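Local coordinates for protein separin (Saccharomyces cerevisiae, PDB 5U1T) that cleaves the Scc1 subunit of cohesin at the onset of anaphase as a caspase-like cysteine protease, and is held inactive by securin for most of the cell cycle, at residues S1246-V1250 and T1352-F1356; F1293-Q1299 and I1343-R1347. All coordinates share one frame; numbering follows the deposited sequence.

Overall arrangement
Interaction 1 is a surface contact in which two short segments, 1246-1250 and 1352-1356, share backbone hydrogen bonds at the start of strand 1353-1362. Interaction 2 is partly buried: the end of helix 1287-1294 and the loop after it lie against the last turn of helix 1332-1347, chiefly through apolar side chains. Helix 1332-1347 leads along the chain into strand 1353-1362, and interaction 2 is nested within the chain loop that interaction 1 closes. Their centres are about 14 Å apart, and a salt bridge from Glu1248 OE1 to Arg1347 NH1 joins them directly. Thus main-chain polarity dominates the surface contact and hydrophobic fit the more buried one, to which Arg1347 adds a polar bond.

Interaction 1: residues S1246-V1250 and T1352-F1356; sequences SPEVV and TNSIF
A short antiparallel strand pairing, at the margin of a mixed sheet in the C50 peptidase region, brings Pro1247, Glu1248 and Val1249 against Asn1353, Ser1354 and Ile1355. Strand 1248-1249 is brief and joins the beginning of strand 1353-1362, so two backbone bonds carry the pairing. Ile1355 N donates to Pro1247 O at 2.9 Å. Val1249 N donates to Asn1353 O at 2.8 Å. Between these bonds Glu1248 and Ser1354 form a non-hydrogen-bonded pair, with their CA atoms 4.4 Å apart and their side chains diverging. Proline has no amide hydrogen to give, but its carbonyl is a full acceptor, which is the part it plays here.

The side chains add an apolar seam. Ile1355 holds CG1 between its own backbone N and carbonyl carbon (chi1 51°), a placement that sets this branch alongside the proline: CG1 lies 3.7 Å from Pro1247 CA, and CD1 meets the CB of the ring. Its other branch, CG2, reaches Val1249 CG2 at 4.1 Å, so one beta-branched residue touches neighbours through both arms. Val1249 CG2 also rests on Ser1354 CA, a small aliphatic branch fitting closely against main chain. Leu1380 also touches Pro1247, while Asn1131 gives its ND2 to Ser1354 O and ties this strand to the residue just before strand 1132-1139.

The entry to strand 1248-1249 is shaped by an ST turn. A serine suits this place because its short hydroxyl can fold back to the main chain: Ser1246 OG accepts a hydrogen bond from Glu1248 N at 3.1 Å, with an N-H...O angle of 163°.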
# COMPACT_ATOMS: atom_id res chain seq x y z
N SER A 1246 9.45 20.59 55.94
CA SER A 1246 9.33 20.37 57.37
C SER A 1246 7.91 19.95 57.76
O SER A 1246 6.92 20.56 57.33
CB SER A 1246 9.75 21.61 58.16
OG SER A 1246 9.25 21.55 59.48
N PRO A 1247 7.83 18.90 58.59
CA PRO A 1247 6.56 18.37 59.08
C PRO A 1247 5.98 19.21 60.21
O PRO A 1247 4.89 18.88 60.66
CB PRO A 1247 6.94 16.99 59.58
CG PRO A 1247 8.36 17.12 59.98
CD PRO A 1247 8.97 18.06 59.00
N GLU A 1248 6.68 20.27 60.64
CA GLU A 1248 6.26 21.09 61.79
C GLU A 1248 5.09 22.03 61.47
O GLU A 1248 5.08 22.66 60.42
CB GLU A 1248 7.43 21.92 62.30
CG GLU A 1248 8.57 21.13 62.92
CD GLU A 1248 9.66 22.03 63.51
OE1 GLU A 1248 9.38 23.21 63.84
OE2 GLU A 1248 10.81 21.57 63.66
N VAL A 1249 4.14 22.15 62.39
CA VAL A 1249 3.13 23.21 62.28
C VAL A 1249 3.36 24.32 63.32
O VAL A 1249 3.45 24.04 64.52
CB VAL A 1249 1.71 22.67 62.46
CG1 VAL A 1249 0.69 23.71 61.99
CG2 VAL A 1249 1.54 21.37 61.71
N VAL A 1250 3.44 25.57 62.88
CA VAL A 1250 3.68 26.65 63.84
C VAL A 1250 2.46 26.86 64.74
O VAL A 1250 1.32 26.77 64.28
CB VAL A 1250 4.04 27.99 63.13
CG1 VAL A 1250 5.17 27.77 62.16
CG2 VAL A 1250 2.82 28.58 62.42
N THR A 1352 4.64 21.38 70.13
CA THR A 1352 5.01 20.42 69.07
C THR A 1352 3.81 19.75 68.38
O THR A 1352 3.43 18.63 68.71
CB THR A 1352 5.91 19.28 69.60
OG1 THR A 1352 7.01 19.84 70.34
CG2 THR A 1352 6.45 18.42 68.44
N ASN A 1353 3.23 20.45 67.42
CA ASN A 1353 2.18 19.87 66.59
C ASN A 1353 2.69 19.77 65.18
O ASN A 1353 3.12 20.76 64.58
CB ASN A 1353 0.90 20.71 66.64
CG ASN A 1353 0.19 20.61 67.98
OD1 ASN A 1353 0.37 19.64 68.73
ND2 ASN A 1353 -0.64 21.62 68.30
N SER A 1354 2.68 18.57 64.64
CA SER A 1354 3.18 18.35 63.30
C SER A 1354 2.11 17.69 62.43
O SER A 1354 1.09 17.23 62.93
CB SER A 1354 4.45 17.52 63.35
OG SER A 1354 4.21 16.28 63.99
N ILE A 1355 2.35 17.65 61.12
CA ILE A 1355 1.44 16.97 60.22
C ILE A 1355 1.65 15.48 60.41
O ILE A 1355 2.64 15.05 61.01
CB ILE A 1355 1.63 17.39 58.73
CG1 ILE A 1355 3.10 17.31 58.29
CG2 ILE A 1355 1.09 18.80 58.50
CD1 ILE A 1355 3.50 15.98 57.66
N PHE A 1356 0.71 14.70 59.88
CA PHE A 1356 0.60 13.28 60.16
C PHE A 1356 1.41 12.42 59.18
O PHE A 1356 1.93 11.36 59.55
CB PHE A 1356 -0.88 12.90 60.11
CG PHE A 1356 -1.14 11.44 60.33
CD1 PHE A 1356 -1.14 10.54 59.26
CD2 PHE A 1356 -1.43 10.96 61.62
CE1 PHE A 1356 -1.39 9.20 59.46
CE2 PHE A 1356 -1.70 9.61 61.85
CZ PHE A 1356 -1.67 8.73 60.77

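Interaction 2: residues F1293-Q1299 and I1343-R1347; sequences FLKLNPQ and IKKYR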
# COMPACT_ATOMS: atom_id res chain seq x y z
N PHE A 1293 11.23 30.72 58.88
CA PHE A 1293 12.22 31.15 59.87
C PHE A 1293 12.02 30.39 61.17
O PHE A 1293 12.97 29.84 61.72
CB PHE A 1293 12.13 32.67 60.11
CG PHE A 1293 12.75 33.48 59.00
CD1 PHE A 1293 12.01 33.82 57.87
CD2 PHE A 1293 14.08 33.87 59.07
CE1 PHE A 1293 12.58 34.53 56.85
CE2 PHE A 1293 14.66 34.58 58.05
CZ PHE A 1293 13.90 34.91 56.94
N LEU A 1294 10.77 30.34 61.63
CA LEU A 1294 10.39 29.56 62.80
C LEU A 1294 10.71 28.08 62.66
O LEU A 1294 10.77 27.36 63.65
CB LEU A 1294 8.90 29.72 63.08
CG LEU A 1294 8.46 31.10 63.53
CD1 LEU A 1294 7.07 31.05 64.16
CD2 LEU A 1294 9.49 31.65 64.50
N LYS A 1295 10.89 27.60 61.44
CA LYS A 1295 11.12 26.19 61.31
C LYS A 1295 12.62 25.87 61.36
O LYS A 1295 12.99 24.71 61.49
CB LYS A 1295 10.44 25.66 60.03
CG LYS A 1295 8.92 25.49 60.22
CD LYS A 1295 8.15 25.24 58.93
CE LYS A 1295 6.66 25.01 59.23
NZ LYS A 1295 5.77 24.90 58.04
N LEU A 1296 13.47 26.87 61.33
CA LEU A 1296 14.90 26.63 61.51
C LEU A 1296 15.24 26.14 62.94
O LEU A 1296 14.55 26.47 63.91
CB LEU A 1296 15.70 27.89 61.19
CG LEU A 1296 15.52 28.55 59.83
CD1 LEU A 1296 15.92 30.02 59.88
CD2 LEU A 1296 16.34 27.80 58.79
N ASN A 1297 16.30 25.34 63.08
CA ASN A 1297 16.79 24.91 64.38
C ASN A 1297 18.12 25.58 64.69
O ASN A 1297 19.15 25.22 64.10
CB ASN A 1297 16.95 23.38 64.42
CG ASN A 1297 17.44 22.86 65.78
OD1 ASN A 1297 17.61 23.63 66.75
ND2 ASN A 1297 17.66 21.55 65.86
N PRO A 1298 18.12 26.54 65.63
CA PRO A 1298 19.35 27.25 65.97
C PRO A 1298 20.43 26.34 66.51
O PRO A 1298 21.59 26.72 66.55
CB PRO A 1298 18.88 28.24 67.04
CG PRO A 1298 17.45 28.46 66.73
CD PRO A 1298 16.95 27.13 66.30
N GLN A 1299 20.06 25.13 66.91
CA GLN A 1299 21.04 24.24 67.51
C GLN A 1299 21.85 23.48 66.46
O GLN A 1299 22.97 23.03 66.73
CB GLN A 1299 20.33 23.28 68.48
CG GLN A 1299 19.63 23.98 69.65
CD GLN A 1299 20.44 25.16 70.24
OE1 GLN A 1299 21.59 24.98 70.68
NE2 GLN A 1299 19.84 26.36 70.27
N ILE A 1343 13.95 33.50 67.06
CA ILE A 1343 13.75 32.11 66.69
C ILE A 1343 14.04 31.22 67.92
O ILE A 1343 13.24 30.34 68.24
CB ILE A 1343 14.64 31.69 65.45
CG1 ILE A 1343 14.17 32.42 64.18
CG2 ILE A 1343 14.59 30.19 65.20
CD1 ILE A 1343 15.11 32.26 63.00
N LYS A 1344 15.15 31.47 68.62
CA LYS A 1344 15.44 30.75 69.87
C LYS A 1344 14.27 30.85 70.86
O LYS A 1344 13.87 29.85 71.45
CB LYS A 1344 16.72 31.28 70.52
CG LYS A 1344 17.96 30.57 70.02
CD LYS A 1344 19.23 31.25 70.52
CE LYS A 1344 20.46 30.58 69.95
NZ LYS A 1344 21.71 31.26 70.36
N LYS A 1345 13.71 32.04 70.99
CA LYS A 1345 12.59 32.26 71.91
C LYS A 1345 11.38 31.44 71.50
O LYS A 1345 10.63 30.96 72.35
CB LYS A 1345 12.22 33.74 71.97
CG LYS A 1345 11.27 34.13 73.11
CD LYS A 1345 10.86 35.60 73.00
CE LYS A 1345 10.09 36.04 74.25
NZ LYS A 1345 9.79 37.51 74.29
N TYR A 1346 11.19 31.26 70.20
CA TYR A 1346 10.02 30.57 69.69
C TYR A 1346 10.16 29.07 69.90
O TYR A 1346 9.24 28.41 70.41
CB TYR A 1346 9.80 30.87 68.21
CG TYR A 1346 8.74 29.98 67.62
CD1 TYR A 1346 7.40 30.29 67.77
CD2 TYR A 1346 9.08 28.81 66.96
CE1 TYR A 1346 6.43 29.48 67.25
CE2 TYR A 1346 8.13 27.99 66.46
CZ TYR A 1346 6.81 28.33 66.60
OH TYR A 1346 5.85 27.49 66.07
N ARG A 1347 11.30 28.53 69.47
CA ARG A 1347 11.61 27.12 69.65
C ARG A 1347 11.54 26.71 71.13
O ARG A 1347 11.04 25.64 71.46
CB ARG A 1347 13.01 26.81 69.11
CG ARG A 1347 13.25 27.28 67.67
CD ARG A 1347 12.40 26.54 66.69
NE ARG A 1347 12.89 25.18 66.47
CZ ARG A 1347 12.35 24.34 65.61
NH1 ARG A 1347 11.31 24.71 64.88
NH2 ARG A 1347 12.84 23.12 65.47
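Arg1347, in the last turn of helix 1332-1347, crosses the loop that leaves helix 1287-1294, and its side chain meets that loop step by step. From CB the chain bends at chi2 (-66°) and again at chi3, folding over the loop instead of running straight outward. CG packs on Pro1298 CD at 3.9 Å; CD lies 3.5 Å from both Leu1294 O and Leu1296 O. The guanidinium then presents one face to Leu1296 O, a neighbour that is not hydrogen-bonded, while NH1 donates a bent hydrogen bond to Leu1294 O at 3.0 Å; this acceptor lies 29° out of the guanidinium plane.

The rest of the contact is largely apolar. Leu1294 CD1 makes a CH-pi contact over the centre of the Tyr1346 ring, 3.6 Å from the centroid. The two branches of Ile1343 meet different partners, CG2 Pro1298 CG at 3.7 Å and CD1 Leu1296 CD1. Phe1255 and Phe1258 of helix 1252-1269 touch Leu1294.

Glu1248 OE1 is the second partner of NH1, so the carboxylate probably balances the arginine's charge while Leu1294 O accepts its hydrogen bond, letting one long side chain join hydrophobic packing to electrostatic pairing.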